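Local atomic coordinates of peptidase M16 domain protein (Alicyclobacillus acidocaldarius subsp. acidocaldarius DSM 446, PDB entry 4XEA), a protein that is a putative metallopeptidase of the M16 family, probably hydrolysing peptide bonds at a metal site that holds nickel in this crystal. Residues L14-V19 and E213-K218; V197-F202 and D365-L370; P251-G256 and D326-R331. All coordinates share one frame; numbering follows the deposited sequence.

Overall arrangement
From the N terminus, the chain first makes the turn at residues 14-19 between strands 10-13 and 19-24, and contact 1 closes a long loop when the end of helix 204-216 returns to it. Before that helix comes strand 194-200, where contact 2 opens; it closes only at helix 367-379, so contacts 1 and 2 cross along the chain, their centres about 22 Å apart. Contact 3 is nested inside the loop of contact 2 and joins strand 252-258 to helix 325-342. Contacts 1 and 2 both involve the six-stranded sheet, whereas contact 3 belongs to the five-stranded one, across the centre of the chain.

Contact 1 of 3, residues L14-V19 and E213-K218; sequences LQNGLV and ENQAKK
The amide of Asn-16 reaches across to Gln-215 through its ND2, which donates to Gln-215 OE1 at 2.8 Å. The bond is moderately bent, with an angle of 147° at the hydrogen. OE1 lies in the amide plane of Asn-16, but the donor stands above the carbonyl plane of Gln-215, and the two amides are turned 76° apart. The other end of Asn-16 is used at home: OD1 accepts from Leu-18 N at 3.1 Å, an Asx turn added to the type I turn from Leu-14 to Gly-17. With CG held between the backbone N and the carbonyl carbon (chi1 65°), the Asn-16 amide can face its own loop with OD1 and the helix with ND2.

Gln-215 is bent in mid-chain, and its aliphatic part serves as an apolar surface: Gln-215 CG meets Leu-14 CD1 at 3.6 Å. Leu-18 CD2 lies 4.1 Å from Gln-215 OE1. At the nitrogen end, Gln-215 NE2 is shared between Asn-214 OD1, at 3.0 Å, and Gln-117 OE1, while Phe-220 touches both Asn-16 and Gln-215. Leu-14 packs further on Ile-211 of the same helix. A buried glutamine amide thus has partners at both its oxygen and its nitrogen, which should fix its rotation and join the hairpin turn to the C-terminal part of helix 204-216.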
ATOM      1  N   LEU A  14     -33.024  -4.731  -7.029  1.00 57.76           N
ATOM      2  CA  LEU A  14     -33.664  -4.770  -8.350  1.00 60.85           C
ATOM      3  C   LEU A  14     -34.646  -5.922  -8.456  1.00 61.44           C
ATOM      4  O   LEU A  14     -34.652  -6.831  -7.627  1.00 58.49           O
ATOM      5  CB  LEU A  14     -32.618  -4.893  -9.473  1.00 61.41           C
ATOM      6  CG  LEU A  14     -31.429  -3.895  -9.452  1.00 62.05           C
ATOM      7  CD1 LEU A  14     -30.345  -4.342 -10.394  1.00 60.18           C
ATOM      8  CD2 LEU A  14     -31.872  -2.515  -9.797  1.00 66.71           C
ATOM      9  N   GLN A  15     -35.428  -5.901  -9.525  1.00 64.31           N
ATOM     10  CA  GLN A  15     -36.401  -6.944  -9.787  1.00 66.47           C
ATOM     11  C   GLN A  15     -35.707  -8.310  -9.798  1.00 63.92           C
ATOM     12  O   GLN A  15     -36.275  -9.272  -9.312  1.00 62.39           O
ATOM     13  CB  GLN A  15     -37.151  -6.646 -11.110  1.00 70.61           C
ATOM     14  CG  GLN A  15     -38.300  -7.611 -11.447  1.00 77.75           C
ATOM     15  CD  GLN A  15     -37.822  -8.966 -12.005  1.00 81.78           C
ATOM     16  OE1 GLN A  15     -36.707  -9.086 -12.541  1.00 83.46           O
ATOM     17  NE2 GLN A  15     -38.673  -9.985 -11.884  1.00 86.24           N
ATOM     18  N   ASN A  16     -34.460  -8.392 -10.284  1.00 61.70           N
ATOM     19  CA  ASN A  16     -33.782  -9.700 -10.421  1.00 59.84           C
ATOM     20  C   ASN A  16     -33.076 -10.161  -9.139  1.00 56.44           C
ATOM     21  O   ASN A  16     -32.396 -11.184  -9.112  1.00 54.99           O
ATOM     22  CB  ASN A  16     -32.822  -9.685 -11.623  1.00 60.13           C
ATOM     23  CG  ASN A  16     -31.663  -8.708 -11.442  1.00 59.91           C
ATOM     24  OD1 ASN A  16     -31.448  -8.180 -10.358  1.00 60.74           O
ATOM     25  ND2 ASN A  16     -30.904  -8.486 -12.503  1.00 58.12           N
ATOM     26  N   GLY A  17     -33.221  -9.384  -8.074  1.00 55.36           N
ATOM     27  CA  GLY A  17     -32.673  -9.756  -6.764  1.00 52.17           C
ATOM     28  C   GLY A  17     -31.348  -9.093  -6.421  1.00 49.45           C
ATOM     29  O   GLY A  17     -30.873  -9.236  -5.311  1.00 48.11           O
ATOM     30  N   LEU A  18     -30.725  -8.382  -7.366  1.00 50.63           N
ATOM     31  CA  LEU A  18     -29.454  -7.722  -7.088  1.00 48.40           C
ATOM     32  C   LEU A  18     -29.619  -6.543  -6.131  1.00 48.52           C
ATOM     33  O   LEU A  18     -30.417  -5.639  -6.372  1.00 50.70           O
ATOM     34  CB  LEU A  18     -28.770  -7.243  -8.371  1.00 50.11           C
ATOM     35  CG  LEU A  18     -27.479  -6.434  -8.256  1.00 48.24           C
ATOM     36  CD1 LEU A  18     -26.369  -7.323  -7.726  1.00 45.66           C
ATOM     37  CD2 LEU A  18     -27.084  -5.827  -9.627  1.00 51.63           C
ATOM     38  N   VAL A  19     -28.795  -6.513  -5.091  1.00 46.04           N
ATOM     39  CA  VAL A  19     -28.757  -5.366  -4.174  1.00 45.95           C
ATOM     40  C   VAL A  19     -27.699  -4.392  -4.688  1.00 45.93           C
ATOM     41  O   VAL A  19     -26.598  -4.795  -5.023  1.00 44.28           O
ATOM     42  CB  VAL A  19     -28.471  -5.836  -2.712  1.00 44.05           C
ATOM     43  CG1 VAL A  19     -28.108  -4.668  -1.783  1.00 41.93           C
ATOM     44  CG2 VAL A  19     -29.697  -6.608  -2.140  1.00 43.92           C
ATOM     45  N   GLU A 213     -31.687  -0.151 -16.401  1.00 72.47           N
ATOM     46  CA  GLU A 213     -31.856  -0.381 -17.839  1.00 75.78           C
ATOM     47  C   GLU A 213     -31.031  -1.561 -18.331  1.00 74.39           C
ATOM     48  O   GLU A 213     -31.514  -2.375 -19.105  1.00 75.23           O
ATOM     49  CB  GLU A 213     -31.541   0.886 -18.646  1.00 78.87           C
ATOM     50  CG  GLU A 213     -32.649   1.900 -18.578  1.00 83.50           C
ATOM     51  CD  GLU A 213     -33.928   1.397 -19.248  1.00 89.07           C
ATOM     52  OE1 GLU A 213     -34.726   0.686 -18.586  1.00 92.33           O
ATOM     53  OE2 GLU A 213     -34.120   1.691 -20.441  1.00 95.04           O
ATOM     54  N   ASN A 214     -29.798  -1.669 -17.856  1.00 71.40           N
ATOM     55  CA  ASN A 214     -28.935  -2.779 -18.227  1.00 70.58           C
ATOM     56  C   ASN A 214     -29.524  -4.122 -17.799  1.00 68.93           C
ATOM     57  O   ASN A 214     -29.527  -5.075 -18.578  1.00 70.67           O
ATOM     58  CB  ASN A 214     -27.541  -2.597 -17.577  1.00 68.55           C
ATOM     59  CG  ASN A 214     -26.556  -3.672 -17.985  1.00 66.50           C
ATOM     60  OD1 ASN A 214     -26.645  -4.819 -17.537  1.00 65.69           O
ATOM     61  ND2 ASN A 214     -25.584  -3.297 -18.818  1.00 66.02           N
ATOM     62  N   GLN A 215     -29.986  -4.200 -16.546  1.00 66.75           N
ATOM     63  CA  GLN A 215     -30.596  -5.412 -15.992  1.00 64.80           C
ATOM     64  C   GLN A 215     -31.965  -5.742 -16.589  1.00 67.96           C
ATOM     65  O   GLN A 215     -32.260  -6.915 -16.834  1.00 67.57           O
ATOM     66  CB  GLN A 215     -30.723  -5.287 -14.470  1.00 62.15           C
ATOM     67  CG  GLN A 215     -29.339  -5.111 -13.761  1.00 57.97           C
ATOM     68  CD  GLN A 215     -28.432  -6.295 -14.001  1.00 55.05           C
ATOM     69  OE1 GLN A 215     -28.437  -7.257 -13.225  1.00 54.57           O
ATOM     70  NE2 GLN A 215     -27.676  -6.259 -15.086  1.00 54.56           N
ATOM     71  N   ALA A 216     -32.780  -4.710 -16.833  1.00 70.76           N
ATOM     72  CA  ALA A 216     -34.109  -4.890 -17.446  1.00 74.17           C
ATOM     73  C   ALA A 216     -34.035  -5.487 -18.863  1.00 77.58           C
ATOM     74  O   ALA A 216     -34.927  -6.231 -19.274  1.00 79.22           O
ATOM     75  CB  ALA A 216     -34.883  -3.566 -17.458  1.00 76.25           C
ATOM     76  N   LYS A 217     -32.966  -5.169 -19.592  1.00 78.46           N
ATOM     77  CA  LYS A 217     -32.744  -5.682 -20.950  1.00 81.27           C
ATOM     78  C   LYS A 217     -32.244  -7.122 -21.019  1.00 79.83           C
ATOM     79  O   LYS A 217     -32.261  -7.734 -22.071  1.00 81.17           O
ATOM     80  CB  LYS A 217     -31.772  -4.759 -21.700  1.00 82.85           C
ATOM     81  CG  LYS A 217     -32.448  -3.502 -22.250  1.00 87.24           C
ATOM     82  CD  LYS A 217     -31.425  -2.430 -22.670  1.00 89.51           C
ATOM     83  CE  LYS A 217     -32.116  -1.129 -23.066  1.00 93.46           C
ATOM     84  NZ  LYS A 217     -31.216   0.064 -22.930  1.00 92.82           N
ATOM     85  N   LYS A 218     -31.802  -7.668 -19.894  1.00 77.09           N
ATOM     86  CA  LYS A 218     -31.341  -9.049 -19.847  1.00 76.44           C
ATOM     87  C   LYS A 218     -32.427  -9.982 -19.312  1.00 76.57           C
ATOM     88  O   LYS A 218     -33.393  -9.543 -18.692  1.00 76.44           O
ATOM     89  CB  LYS A 218     -30.087  -9.146 -18.975  1.00 72.76           C
ATOM     90  CG  LYS A 218     -28.907  -8.337 -19.548  1.00 73.82           C
ATOM     91  CD  LYS A 218     -27.653  -8.398 -18.655  1.00 68.82           C
ATOM     92  CE  LYS A 218     -26.519  -7.591 -19.299  1.00 69.42           C
ATOM     93  NZ  LYS A 218     -25.245  -7.714 -18.581  1.00 64.47           N
TER

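Contact 2 of 3, residues V197-F202 and D365-L370; sequences VIAGGF and DQNAFL
A small, buried helix-on-sheet contact joins the end of strand 194-200 to the first turn of helix 367-379, where Ala-199 and Gly-200 lie against Asn-367. The backbones come near, with Ala-199 CA only 5.3 Å from Asn-367 CA, an approach suited to the small residues on the strand. Asn-367 lays its amide along the strand backbone, with Asn-367 OD1 3.4 Å from Gly-200 CA. The same Asn-367 OD1 is 3.7 Å from Ala-199 CB. Behind it, Asn-367 CG stands 3.5 Å from Ala-199 O. These are van der Waals contacts; OD1 is also near Gly-200 N, but at a poor angle for bonding. Chi1 of -72° sets Asn-367 CG anti to its carbonyl carbon, which, with CB pointing toward the strand, brings the amide against Ala-199 O and Gly-200 CA.

The polar ends of this buried amide are satisfied by other residues, OD1 accepting from Arg-25 NH1, which also bonds Asp-365 O, and ND2 donating to Gln-30 OE1 of the same chain. Just before Gln-366, the N-cap residue, Asp-365 OD1 and OD2 accept from the backbone N of His-29 and of Gln-30, both of the second subunit, placing the helix start at the dimer interface. Within the sheet, strand 194-200 runs between strands 19-24 and 31-37, and further along helix 367-379 Val-371 packs on both Val-197 and Ala-199.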
ATOM      1  N   VAL A 197     -21.737  -2.277  -5.491  1.00 45.09           N
ATOM      2  CA  VAL A 197     -21.496  -1.146  -4.576  1.00 45.00           C
ATOM      3  C   VAL A 197     -20.549  -0.173  -5.280  1.00 45.84           C
ATOM      4  O   VAL A 197     -19.560  -0.587  -5.867  1.00 44.41           O
ATOM      5  CB  VAL A 197     -20.944  -1.606  -3.223  1.00 43.22           C
ATOM      6  CG1 VAL A 197     -20.781  -0.458  -2.272  1.00 43.09           C
ATOM      7  CG2 VAL A 197     -21.910  -2.677  -2.574  1.00 41.70           C
ATOM      8  N   ILE A 198     -20.906   1.108  -5.251  1.00 47.63           N
ATOM      9  CA  ILE A 198     -20.168   2.146  -5.989  1.00 48.97           C
ATOM     10  C   ILE A 198     -20.034   3.363  -5.100  1.00 50.02           C
ATOM     11  O   ILE A 198     -21.024   3.817  -4.520  1.00 50.91           O
ATOM     12  CB  ILE A 198     -20.898   2.556  -7.262  1.00 50.71           C
ATOM     13  CG1 ILE A 198     -21.334   1.330  -8.050  1.00 50.59           C
ATOM     14  CG2 ILE A 198     -19.999   3.470  -8.175  1.00 52.02           C
ATOM     15  CD1 ILE A 198     -22.084   1.670  -9.329  1.00 51.14           C
ATOM     16  N   ALA A 199     -18.816   3.893  -4.994  1.00 50.89           N
ATOM     17  CA  ALA A 199     -18.567   5.133  -4.253  1.00 51.06           C
ATOM     18  C   ALA A 199     -17.664   6.069  -5.051  1.00 52.38           C
ATOM     19  O   ALA A 199     -16.744   5.638  -5.763  1.00 51.10           O
ATOM     20  CB  ALA A 199     -17.979   4.869  -2.878  1.00 49.79           C
ATOM     21  N   GLY A 200     -17.973   7.359  -4.949  1.00 53.05           N
ATOM     22  CA  GLY A 200     -17.111   8.388  -5.515  1.00 54.98           C
ATOM     23  C   GLY A 200     -17.835   9.440  -6.332  1.00 57.23           C
ATOM     24  O   GLY A 200     -19.035   9.706  -6.120  1.00 57.43           O
ATOM     25  N   GLY A 201     -17.096  10.041  -7.267  1.00 58.96           N
ATOM     26  CA  GLY A 201     -17.573  11.209  -8.044  1.00 61.72           C
ATOM     27  C   GLY A 201     -18.457  10.881  -9.235  1.00 63.25           C
ATOM     28  O   GLY A 201     -18.058  11.064 -10.363  1.00 65.64           O
ATOM     29  N   PHE A 202     -19.663  10.396  -8.982  1.00 63.48           N
ATOM     30  CA  PHE A 202     -20.620  10.064 -10.058  1.00 65.16           C
ATOM     31  C   PHE A 202     -22.008  10.572  -9.703  1.00 66.51           C
ATOM     32  O   PHE A 202     -22.295  10.834  -8.535  1.00 66.61           O
ATOM     33  CB  PHE A 202     -20.692   8.555 -10.263  1.00 62.94           C
ATOM     34  CG  PHE A 202     -21.260   7.801  -9.056  1.00 61.01           C
ATOM     35  CD1 PHE A 202     -20.464   7.512  -7.945  1.00 57.50           C
ATOM     36  CD2 PHE A 202     -22.595   7.421  -9.030  1.00 59.05           C
ATOM     37  CE1 PHE A 202     -20.993   6.859  -6.842  1.00 57.67           C
ATOM     38  CE2 PHE A 202     -23.130   6.744  -7.925  1.00 58.41           C
ATOM     39  CZ  PHE A 202     -22.324   6.462  -6.831  1.00 57.36           C
ATOM     40  N   ASP A 365     -13.122   7.844   4.746  1.00 53.50           N
ATOM     41  CA  ASP A 365     -12.732   8.776   3.672  1.00 54.26           C
ATOM     42  C   ASP A 365     -12.425   8.122   2.314  1.00 53.10           C
ATOM     43  O   ASP A 365     -12.350   8.838   1.303  1.00 53.94           O
ATOM     44  CB  ASP A 365     -11.467   9.542   4.056  1.00 55.87           C
ATOM     45  CG  ASP A 365     -11.702  10.591   5.113  1.00 59.00           C
ATOM     46  OD1 ASP A 365     -12.869  10.841   5.474  1.00 59.29           O
ATOM     47  OD2 ASP A 365     -10.705  11.193   5.567  1.00 58.75           O
ATOM     48  N   GLN A 366     -12.163   6.807   2.287  1.00 51.15           N
ATOM     49  CA  GLN A 366     -11.599   6.160   1.086  1.00 50.18           C
ATOM     50  C   GLN A 366     -12.671   5.420   0.303  1.00 48.58           C
ATOM     51  O   GLN A 366     -13.318   4.528   0.856  1.00 47.37           O
ATOM     52  CB  GLN A 366     -10.536   5.117   1.474  1.00 49.82           C
ATOM     53  CG  GLN A 366      -9.248   5.650   2.141  1.00 53.35           C
ATOM     54  CD  GLN A 366      -8.463   6.555   1.221  1.00 60.59           C
ATOM     55  OE1 GLN A 366      -8.280   6.237   0.041  1.00 62.99           O
ATOM     56  NE2 GLN A 366      -8.001   7.699   1.742  1.00 63.66           N
ATOM     57  N   ASN A 367     -12.834   5.732  -0.986  1.00 49.37           N
ATOM     58  CA  ASN A 367     -13.818   5.013  -1.821  1.00 49.94           C
ATOM     59  C   ASN A 367     -13.601   3.505  -1.723  1.00 47.76           C
ATOM     60  O   ASN A 367     -14.567   2.788  -1.519  1.00 46.92           O
ATOM     61  CB  ASN A 367     -13.736   5.401  -3.287  1.00 51.05           C
ATOM     62  CG  ASN A 367     -14.269   6.793  -3.560  1.00 52.71           C
ATOM     63  OD1 ASN A 367     -15.201   7.266  -2.905  1.00 52.30           O
ATOM     64  ND2 ASN A 367     -13.686   7.446  -4.543  1.00 53.16           N
ATOM     65  N   ALA A 368     -12.358   3.051  -1.880  1.00 47.48           N
ATOM     66  CA  ALA A 368     -12.075   1.604  -1.889  1.00 46.65           C
ATOM     67  C   ALA A 368     -12.506   0.937  -0.583  1.00 45.49           C
ATOM     68  O   ALA A 368     -13.141  -0.120  -0.599  1.00 45.15           O
ATOM     69  CB  ALA A 368     -10.611   1.310  -2.163  1.00 47.69           C
ATOM     70  N   PHE A 369     -12.150   1.510   0.556  1.00 45.46           N
ATOM     71  CA  PHE A 369     -12.608   0.951   1.843  1.00 44.68           C
ATOM     72  C   PHE A 369     -14.152   0.911   1.971  1.00 44.14           C
ATOM     73  O   PHE A 369     -14.769  -0.140   2.288  1.00 43.16           O
ATOM     74  CB  PHE A 369     -11.967   1.718   3.006  1.00 46.01           C
ATOM     75  CG  PHE A 369     -12.423   1.250   4.381  1.00 44.88           C
ATOM     76  CD1 PHE A 369     -11.630   0.355   5.113  1.00 46.49           C
ATOM     77  CD2 PHE A 369     -13.584   1.743   4.957  1.00 47.34           C
ATOM     78  CE1 PHE A 369     -12.026  -0.071   6.397  1.00 46.25           C
ATOM     79  CE2 PHE A 369     -14.005   1.295   6.240  1.00 47.94           C
ATOM     80  CZ  PHE A 369     -13.191   0.396   6.954  1.00 46.79           C
ATOM     81  N   LEU A 370     -14.808   2.037   1.718  1.00 44.87           N
ATOM     82  CA  LEU A 370     -16.260   2.085   1.794  1.00 45.14           C
ATOM     83  C   LEU A 370     -16.905   0.960   0.985  1.00 44.37           C
ATOM     84  O   LEU A 370     -17.845   0.290   1.435  1.00 43.83           O
ATOM     85  CB  LEU A 370     -16.781   3.437   1.283  1.00 46.72           C
ATOM     86  CG  LEU A 370     -16.515   4.625   2.174  1.00 47.67           C
ATOM     87  CD1 LEU A 370     -16.666   5.948   1.401  1.00 50.70           C
ATOM     88  CD2 LEU A 370     -17.406   4.575   3.379  1.00 45.80           C
TER

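Contact 3 of 3, residues P251-G256 and D326-R331; sequences PRLLVG and DVLAER
In the alpha/beta layering of the five-stranded sheet, within the region assigned to the M16 inactive domain, helix 325-342 packs on strand 252-258, and between residues 251-256 and 326-331 the contact is carried by Leu-253. Leu-253 points from the strand toward the helix, and its CD2 methyl settles where Leu-328 and Ala-329 adjoin. That CD2 methyl of Leu-253 is 3.8 Å from Leu-328 CG and 4.0 Å from Ala-329 CB. The two leucine side chains meet at a slant, each with CG anti to its backbone N (chi1 -178° in Leu-253 and 175° in Leu-328), which carries both side chains into the strand-helix interface.

The contact is wholly apolar on its side chains. Val-417 of strand 415-422 touches both Leu-253 and Ala-329, and Ile-332, one turn on along the helix, packs on Leu-253 and Val-255. The strand itself is held by backbone hydrogen bonds on both sides, Leu-253 to Gly-320 and Arg-252 to Val-420. On the helix, Leu-328 also rests on Val-299 and Ala-322. The CD2 methyl of Leu-253 also reaches the helix backbone, 3.7 Å from Ala-329 N.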
ATOM      1  N   PRO A 251      14.277 -16.782  10.335  1.00 66.39           N
ATOM      2  CA  PRO A 251      13.113 -17.578  10.725  1.00 63.13           C
ATOM      3  C   PRO A 251      11.821 -16.746  10.719  1.00 60.37           C
ATOM      4  O   PRO A 251      11.888 -15.508  10.792  1.00 60.63           O
ATOM      5  CB  PRO A 251      13.458 -18.061  12.142  1.00 62.93           C
ATOM      6  CG  PRO A 251      14.932 -17.897  12.281  1.00 66.60           C
ATOM      7  CD  PRO A 251      15.323 -16.765  11.373  1.00 68.32           C
ATOM      8  N   ARG A 252      10.671 -17.421  10.601  1.00 57.69           N
ATOM      9  CA  ARG A 252       9.349 -16.783  10.718  1.00 55.94           C
ATOM     10  C   ARG A 252       8.498 -17.613  11.655  1.00 52.53           C
ATOM     11  O   ARG A 252       8.567 -18.840  11.611  1.00 52.77           O
ATOM     12  CB  ARG A 252       8.606 -16.698   9.377  1.00 55.34           C
ATOM     13  CG  ARG A 252       9.196 -15.711   8.374  1.00 61.55           C
ATOM     14  CD  ARG A 252      10.205 -16.398   7.488  1.00 66.83           C
ATOM     15  NE  ARG A 252      10.875 -15.489   6.537  1.00 71.63           N
ATOM     16  CZ  ARG A 252      10.292 -14.986   5.451  1.00 74.23           C
ATOM     17  NH1 ARG A 252       9.011 -15.264   5.168  1.00 72.93           N
ATOM     18  NH2 ARG A 252      10.983 -14.184   4.651  1.00 76.26           N
ATOM     19  N   LEU A 253       7.712 -16.942  12.490  1.00 49.66           N
ATOM     20  CA  LEU A 253       6.832 -17.610  13.453  1.00 46.66           C
ATOM     21  C   LEU A 253       5.416 -17.174  13.155  1.00 45.05           C
ATOM     22  O   LEU A 253       5.205 -15.986  12.943  1.00 41.91           O
ATOM     23  CB  LEU A 253       7.150 -17.148  14.874  1.00 47.50           C
ATOM     24  CG  LEU A 253       6.282 -17.863  15.949  1.00 48.23           C
ATOM     25  CD1 LEU A 253       6.843 -19.263  16.167  1.00 49.99           C
ATOM     26  CD2 LEU A 253       6.216 -17.133  17.291  1.00 50.40           C
ATOM     27  N   LEU A 254       4.464 -18.115  13.188  1.00 43.62           N
ATOM     28  CA  LEU A 254       3.049 -17.810  13.146  1.00 44.04           C
ATOM     29  C   LEU A 254       2.407 -18.588  14.276  1.00 42.09           C
ATOM     30  O   LEU A 254       2.635 -19.794  14.393  1.00 42.65           O
ATOM     31  CB  LEU A 254       2.420 -18.263  11.833  1.00 43.95           C
ATOM     32  CG  LEU A 254       2.445 -17.420  10.573  1.00 50.05           C
ATOM     33  CD1 LEU A 254       1.529 -18.164   9.599  1.00 52.25           C
ATOM     34  CD2 LEU A 254       1.955 -15.995  10.796  1.00 51.28           C
ATOM     35  N   VAL A 255       1.649 -17.885  15.121  1.00 40.74           N
ATOM     36  CA  VAL A 255       0.824 -18.493  16.119  1.00 39.17           C
ATOM     37  C   VAL A 255      -0.631 -18.180  15.757  1.00 38.87           C
ATOM     38  O   VAL A 255      -0.976 -17.006  15.442  1.00 39.39           O
ATOM     39  CB  VAL A 255       1.117 -17.953  17.521  1.00 40.48           C
ATOM     40  CG1 VAL A 255       0.286 -18.754  18.567  1.00 39.66           C
ATOM     41  CG2 VAL A 255       2.626 -18.027  17.851  1.00 43.16           C
ATOM     42  N   GLY A 256      -1.467 -19.215  15.752  1.00 36.49           N
ATOM     43  CA  GLY A 256      -2.854 -19.061  15.451  1.00 36.06           C
ATOM     44  C   GLY A 256      -3.801 -19.689  16.444  1.00 35.57           C
ATOM     45  O   GLY A 256      -3.437 -20.590  17.183  1.00 35.77           O
ATOM     46  N   ASP A 326      11.669 -19.643  19.015  1.00 64.37           N
ATOM     47  CA  ASP A 326      11.303 -20.322  20.264  1.00 67.23           C
ATOM     48  C   ASP A 326      11.042 -19.317  21.376  1.00 65.37           C
ATOM     49  O   ASP A 326      10.040 -19.411  22.085  1.00 64.26           O
ATOM     50  CB  ASP A 326      12.374 -21.353  20.702  1.00 74.65           C
ATOM     51  CG  ASP A 326      13.821 -20.851  20.536  1.00 79.19           C
ATOM     52  OD1 ASP A 326      14.086 -19.723  20.033  1.00 77.66           O
ATOM     53  OD2 ASP A 326      14.728 -21.629  20.896  1.00 89.26           O
ATOM     54  N   VAL A 327      11.947 -18.349  21.500  1.00 66.53           N
ATOM     55  CA  VAL A 327      11.864 -17.331  22.536  1.00 66.93           C
ATOM     56  C   VAL A 327      10.594 -16.504  22.337  1.00 61.43           C
ATOM     57  O   VAL A 327       9.869 -16.229  23.298  1.00 60.59           O
ATOM     58  CB  VAL A 327      13.103 -16.408  22.547  1.00 70.77           C
ATOM     59  CG1 VAL A 327      12.984 -15.395  23.686  1.00 74.27           C
ATOM     60  CG2 VAL A 327      14.422 -17.226  22.708  1.00 77.69           C
ATOM     61  N   LEU A 328      10.335 -16.113  21.089  1.00 58.24           N
ATOM     62  CA  LEU A 328       9.160 -15.293  20.748  1.00 54.37           C
ATOM     63  C   LEU A 328       7.897 -16.047  21.054  1.00 52.48           C
ATOM     64  O   LEU A 328       6.974 -15.480  21.634  1.00 51.73           O
ATOM     65  CB  LEU A 328       9.159 -14.857  19.268  1.00 52.93           C
ATOM     66  CG  LEU A 328       7.914 -14.078  18.767  1.00 51.00           C
ATOM     67  CD1 LEU A 328       7.642 -12.840  19.609  1.00 51.10           C
ATOM     68  CD2 LEU A 328       8.035 -13.722  17.293  1.00 51.83           C
ATOM     69  N   ALA A 329       7.839 -17.316  20.663  1.00 53.13           N
ATOM     70  CA  ALA A 329       6.679 -18.142  20.986  1.00 53.17           C
ATOM     71  C   ALA A 329       6.446 -18.221  22.486  1.00 55.13           C
ATOM     72  O   ALA A 329       5.291 -18.183  22.930  1.00 54.92           O
ATOM     73  CB  ALA A 329       6.817 -19.525  20.397  1.00 55.10           C
ATOM     74  N   GLU A 330       7.513 -18.353  23.271  1.00 58.75           N
ATOM     75  CA  GLU A 330       7.360 -18.414  24.728  1.00 62.22           C
ATOM     76  C   GLU A 330       6.823 -17.102  25.290  1.00 59.52           C
ATOM     77  O   GLU A 330       5.975 -17.111  26.183  1.00 59.26           O
ATOM     78  CB  GLU A 330       8.680 -18.765  25.427  1.00 68.82           C
ATOM     79  CG  GLU A 330       8.603 -18.650  26.973  1.00 77.00           C
ATOM     80  CD  GLU A 330       9.019 -17.250  27.534  1.00 82.56           C
ATOM     81  OE1 GLU A 330      10.091 -16.730  27.128  1.00 88.83           O
ATOM     82  OE2 GLU A 330       8.306 -16.683  28.406  1.00 82.60           O
ATOM     83  N   ARG A 331       7.332 -15.976  24.774  1.00 58.50           N
ATOM     84  CA  ARG A 331       6.939 -14.653  25.276  1.00 58.43           C
ATOM     85  C   ARG A 331       5.469 -14.376  24.992  1.00 54.33           C
ATOM     86  O   ARG A 331       4.761 -13.789  25.825  1.00 54.06           O
ATOM     87  CB  ARG A 331       7.810 -13.549  24.654  1.00 60.74           C
ATOM     88  CG  ARG A 331       9.245 -13.487  25.204  1.00 67.53           C
ATOM     89  CD  ARG A 331       9.295 -12.828  26.587  1.00 75.82           C
ATOM     90  NE  ARG A 331       8.814 -11.442  26.565  1.00 77.37           N
ATOM     91  CZ  ARG A 331       9.551 -10.382  26.221  1.00 84.98           C
ATOM     92  NH1 ARG A 331      10.835 -10.508  25.854  1.00 88.40           N
ATOM     93  NH2 ARG A 331       8.998  -9.169  26.248  1.00 88.11           N
TER